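Local structure of malate dehydrogenase (Naegleria fowleri, 6UM4) at residues K196-A199 / A200-A204; A226-N229 / A230-T233. The protein probably catalyses the reversible, NAD-dependent interconversion of malate and oxaloacetate. One frame throughout, in Å; residues are numbered along the deposited sequence.

Contact 1. Residues K196-A199 / A200-A204; sequences KDNA and AIFKA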
loop_
_atom_site.group_PDB
_atom_site.type_symbol
_atom_site.label_atom_id
_atom_site.label_comp_id
_atom_site.label_asym_id
_atom_site.label_seq_id
_atom_site.Cartn_x
_atom_site.Cartn_y
_atom_site.Cartn_z
ATOM N N LYS A 196 19.675 22.867 -9.603
ATOM C CA LYS A 196 20.305 22.671 -10.907
ATOM C C LYS A 196 20.545 21.196 -11.206
ATOM O O LYS A 196 20.304 20.741 -12.331
ATOM C CB LYS A 196 21.623 23.446 -10.984
ATOM C CG LYS A 196 21.454 24.946 -10.781
ATOM C CD LYS A 196 22.704 25.714 -11.173
ATOM C CE LYS A 196 23.485 26.184 -9.963
ATOM N NZ LYS A 196 24.543 27.163 -10.385
ATOM N N ASP A 197 21.026 20.435 -10.222
ATOM C CA ASP A 197 21.264 19.013 -10.451
ATOM C C ASP A 197 19.969 18.284 -10.774
ATOM O O ASP A 197 19.941 17.412 -11.651
ATOM C CB ASP A 197 21.959 18.382 -9.247
ATOM C CG ASP A 197 23.374 18.900 -9.059
ATOM O OD1 ASP A 197 23.882 19.587 -9.975
ATOM O OD2 ASP A 197 23.983 18.601 -8.009
ATOM N N ASN A 198 18.883 18.617 -10.077
ATOM C CA ASN A 198 17.617 17.966 -10.395
ATOM C C ASN A 198 17.066 18.453 -11.730
ATOM O O ASN A 198 16.503 17.667 -12.499
ATOM C CB ASN A 198 16.618 18.191 -9.267
ATOM C CG ASN A 198 16.832 17.238 -8.121
ATOM O OD1 ASN A 198 16.443 16.072 -8.187
ATOM N ND2 ASN A 198 17.494 17.714 -7.072
ATOM N N ALA A 199 17.242 19.740 -12.044
ATOM C CA ALA A 199 16.823 20.213 -13.358
ATOM C C ALA A 199 17.522 19.422 -14.463
ATOM O O ALA A 199 16.899 19.080 -15.474
ATOM C CB ALA A 199 17.073 21.716 -13.498
ATOM N N ALA A 200 18.812 19.110 -14.278
ATOM C CA ALA A 200 19.535 18.312 -15.264
ATOM C C ALA A 200 18.925 16.920 -15.398
ATOM O O ALA A 200 18.875 16.358 -16.499
ATOM C CB ALA A 200 21.015 18.223 -14.890
ATOM N N ILE A 201 18.475 16.339 -14.285
ATOM C CA ILE A 201 17.797 15.044 -14.339
ATOM C C ILE A 201 16.494 15.155 -15.124
ATOM O O ILE A 201 16.170 14.293 -15.951
ATOM C CB ILE A 201 17.544 14.494 -12.917
ATOM C CG1 ILE A 201 18.844 14.076 -12.229
ATOM C CG2 ILE A 201 16.548 13.353 -12.927
ATOM C CD1 ILE A 201 18.653 13.777 -10.767
ATOM N N PHE A 202 15.700 16.190 -14.846
ATOM C CA PHE A 202 14.392 16.281 -15.483
ATOM C C PHE A 202 14.460 16.873 -16.884
ATOM O O PHE A 202 13.544 16.653 -17.679
ATOM C CB PHE A 202 13.423 17.043 -14.570
ATOM C CG PHE A 202 12.981 16.207 -13.410
ATOM C CD1 PHE A 202 11.909 15.334 -13.543
ATOM C CD2 PHE A 202 13.701 16.204 -12.239
ATOM C CE1 PHE A 202 11.525 14.526 -12.510
ATOM C CE2 PHE A 202 13.333 15.388 -11.199
ATOM C CZ PHE A 202 12.242 14.541 -11.331
ATOM N N LYS A 203 15.530 17.579 -17.221
ATOM C CA LYS A 203 15.747 17.908 -18.623
ATOM C C LYS A 203 15.934 16.633 -19.428
ATOM O O LYS A 203 15.305 16.442 -20.476
ATOM C CB LYS A 203 16.961 18.822 -18.765
ATOM C CG LYS A 203 17.475 18.948 -20.187
ATOM C CD LYS A 203 18.749 19.765 -20.237
ATOM C CE LYS A 203 19.142 20.087 -21.678
ATOM N NZ LYS A 203 20.585 20.433 -21.736
ATOM N N ALA A 204 16.762 15.725 -18.911
ATOM C CA ALA A 204 17.013 14.458 -19.585
ATOM C C ALA A 204 15.748 13.619 -19.676
ATOM O O ALA A 204 15.513 12.944 -20.686
ATOM C CB ALA A 204 18.113 13.693 -18.851
#
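Asn-198 and Phe-202, one helical turn apart, meet through both backbone and ring. The Phe-202 amide donates to Asn-198 O at 2.9 Å, and the same oxygen lies at the edge of the phenyl ring, near its plane, with CD2 of Phe-202 only 3.2 Å from Asn-198 O. A chi1 of -74° explains this, since it sets CG of Phe-202 beside its own backbone N and brings the ring edge alongside the carbonyl oxygen that already accepts the amide. On the adjoining strip of the helix, Asn-198 and Ile-201 run side by side in the same direction, and their ends are in light contact, CD1 of Ile-201 being 4.1 Å from Asn-198 OD1. The CG1 methylene of Ile-201 rests against the preceding turn, 3.6 Å from Asp-197 O, the carbonyl that accepts the Ile-201 amide.

Regular i to i+4 bonds carry the rest of the turn. Ala-200 N binds Lys-196 O, and Lys-203 N reaches Ala-199 O at 2.7 Å. CG of Lys-203 lies anti to its backbone N and the chain is extended beyond it; CB stays 3.3 Å from Ala-199 O while the amino end leads away.

A second shell fixes the polar side chains. The Asn-198 amide is gripped at both ends, ND2 donating to Val-194 O one turn earlier and OD1 accepting from Lys-183 N, which restrains its rotation. Asp-197 OD2 forms a salt bridge with Lys-183 NZ, so Lys-183 is held twice, at its ammonium by Asp-197 and at its backbone N-H by Asn-198. In the Rossmann-type domain, helix 191-212 is the helix of the beta-alpha-beta crossover between parallel strands 176-179 and 218-221; Phe-202 and Ala-199 face helix 226-235, and Ala-199 and Lys-196 also touch helix 394-414.

Contact 2. Residues A226-N229 / A230-T233; sequences ANTN and AMIT
Thr-233 folds back onto Asn-229 and gives a compact example of a helix carbonyl that serves two donors of one residue. CB of Thr-233 lies 3.6 Å from Asn-229 O. With chi1 at -55°, OG1 stands beside the backbone N of Thr-233 rather than its carbonyl carbon, and this turns the hydroxyl to the preceding turn, where OG1 donates to Asn-229 O at 2.8 Å. It approaches from above the carbonyl plane, about 41° out of it. The Thr-233 amide donates to the same oxygen at 2.9 Å and less steeply, tilted 18° from that plane, so two bonds hold Asn-229 O and the buried hydroxyl is satisfied within the helix. The Thr-233 side chain also touches Ile-245 of strand 245-247.

Met-231 packs back in a different way. Its CB is 3.5 Å from Thr-228 O, and bends at chi2 and chi3 bring CE round to 4.0 Å from that same oxygen. Ile-232 approaches it as well, with CG1 3.5 Å from Thr-228 O, while its amide supplies the hydrogen bond.

The polar ends of the first turn bond to neighbouring parts of the chain: Asn-227 ND2 donates to the carbonyls of Trp-371 and Gly-278 and its OD1 accepts from His-280 N, Thr-228 OG1 bonds Glu-410 OE1, and Asn-229 ND2 donates to Ala-223 O. Ala-226 and Ala-230 offer small methyls to Ala-247 of strand 245-247. These buried turns make up most of helix 226-235, the helix of a beta-alpha-beta unit linking parallel strands 218-221 and 245-247 in the Rossmann-type NAD-binding domain.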
loop_
_atom_site.group_PDB
_atom_site.type_symbol
_atom_site.label_atom_id
_atom_site.label_comp_id
_atom_site.label_asym_id
_atom_site.label_seq_id
_atom_site.Cartn_x
_atom_site.Cartn_y
_atom_site.Cartn_z
ATOM N N ALA A 226 9.411 20.016 -6.791
ATOM C CA ALA A 226 8.414 19.443 -7.695
ATOM C C ALA A 226 8.032 20.417 -8.802
ATOM O O ALA A 226 8.264 20.135 -9.978
ATOM C CB ALA A 226 7.176 19.014 -6.911
ATOM N N ASN A 227 7.497 21.593 -8.440
ATOM C CA ASN A 227 7.008 22.547 -9.443
ATOM C C ASN A 227 8.071 22.853 -10.475
ATOM O O ASN A 227 7.803 22.873 -11.681
ATOM C CB ASN A 227 6.561 23.863 -8.789
ATOM C CG ASN A 227 5.451 23.668 -7.791
ATOM O OD1 ASN A 227 5.516 22.756 -6.961
ATOM N ND2 ASN A 227 4.427 24.521 -7.854
ATOM N N THR A 228 9.283 23.134 -10.003
ATOM C CA THR A 228 10.375 23.488 -10.899
ATOM C C THR A 228 10.820 22.288 -11.733
ATOM O O THR A 228 11.123 22.426 -12.924
ATOM C CB THR A 228 11.524 24.039 -10.067
ATOM O OG1 THR A 228 11.045 25.171 -9.326
ATOM C CG2 THR A 228 12.674 24.486 -10.962
ATOM N N ASN A 229 10.884 21.101 -11.124
ATOM C CA ASN A 229 11.215 19.915 -11.909
ATOM C C ASN A 229 10.214 19.717 -13.041
ATOM O O ASN A 229 10.599 19.432 -14.181
ATOM C CB ASN A 229 11.254 18.678 -11.011
ATOM C CG ASN A 229 12.514 18.606 -10.165
ATOM O OD1 ASN A 229 13.522 19.249 -10.461
ATOM N ND2 ASN A 229 12.454 17.828 -9.090
ATOM N N ALA A 230 8.918 19.887 -12.744
ATOM C CA ALA A 230 7.890 19.728 -13.772
ATOM C C ALA A 230 8.074 20.746 -14.890
ATOM O O ALA A 230 7.946 20.420 -16.084
ATOM C CB ALA A 230 6.506 19.886 -13.136
ATOM N N MET A 231 8.381 21.988 -14.515
ATOM C CA MET A 231 8.607 23.030 -15.501
ATOM C C MET A 231 9.777 22.688 -16.415
ATOM O O MET A 231 9.725 22.942 -17.621
ATOM C CB MET A 231 8.860 24.348 -14.793
ATOM C CG MET A 231 9.009 25.504 -15.778
ATOM S SD MET A 231 10.178 26.662 -15.086
ATOM C CE MET A 231 11.659 25.671 -15.164
ATOM N N ILE A 232 10.878 22.194 -15.842
ATOM C CA ILE A 232 12.022 21.789 -16.657
ATOM C C ILE A 232 11.655 20.617 -17.564
ATOM O O ILE A 232 12.088 20.544 -18.723
ATOM C CB ILE A 232 13.229 21.447 -15.769
ATOM C CG1 ILE A 232 13.785 22.711 -15.125
ATOM C CG2 ILE A 232 14.321 20.781 -16.609
ATOM C CD1 ILE A 232 14.369 23.681 -16.134
ATOM N N THR A 233 10.908 19.650 -17.033
ATOM C CA THR A 233 10.489 18.514 -17.850
ATOM C C THR A 233 9.729 18.996 -19.078
ATOM O O THR A 233 10.032 18.604 -20.212
ATOM C CB THR A 233 9.606 17.570 -17.038
ATOM O OG1 THR A 233 10.292 17.162 -15.851
ATOM C CG2 THR A 233 9.249 16.339 -17.867
#

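Contacts 1 and 2 lie on successive helices that connect strands of the same parallel sheet, one in each of two consecutive beta-alpha-beta units that share strand 218-221. Their centres are about 9 Å apart and the two helices pack directly on each other. Phe-202 rests against Asn-229 and Thr-233, one turn apart, with its CE2 3.3 Å from Asn-229 ND2 and its CD1 3.4 Å from Thr-233 OG1. Beside it, Ile-232 CG2 sits 3.3 Å from Ala-199 O. Contact 2 is wholly buried, whereas contact 1 is partly exposed, its centre about 17 Å from that of the chain, against about 11 Å for contact 2. Helix 394-414 touches both, through Val-414 against Ala-199, Thr-228 and Ile-232.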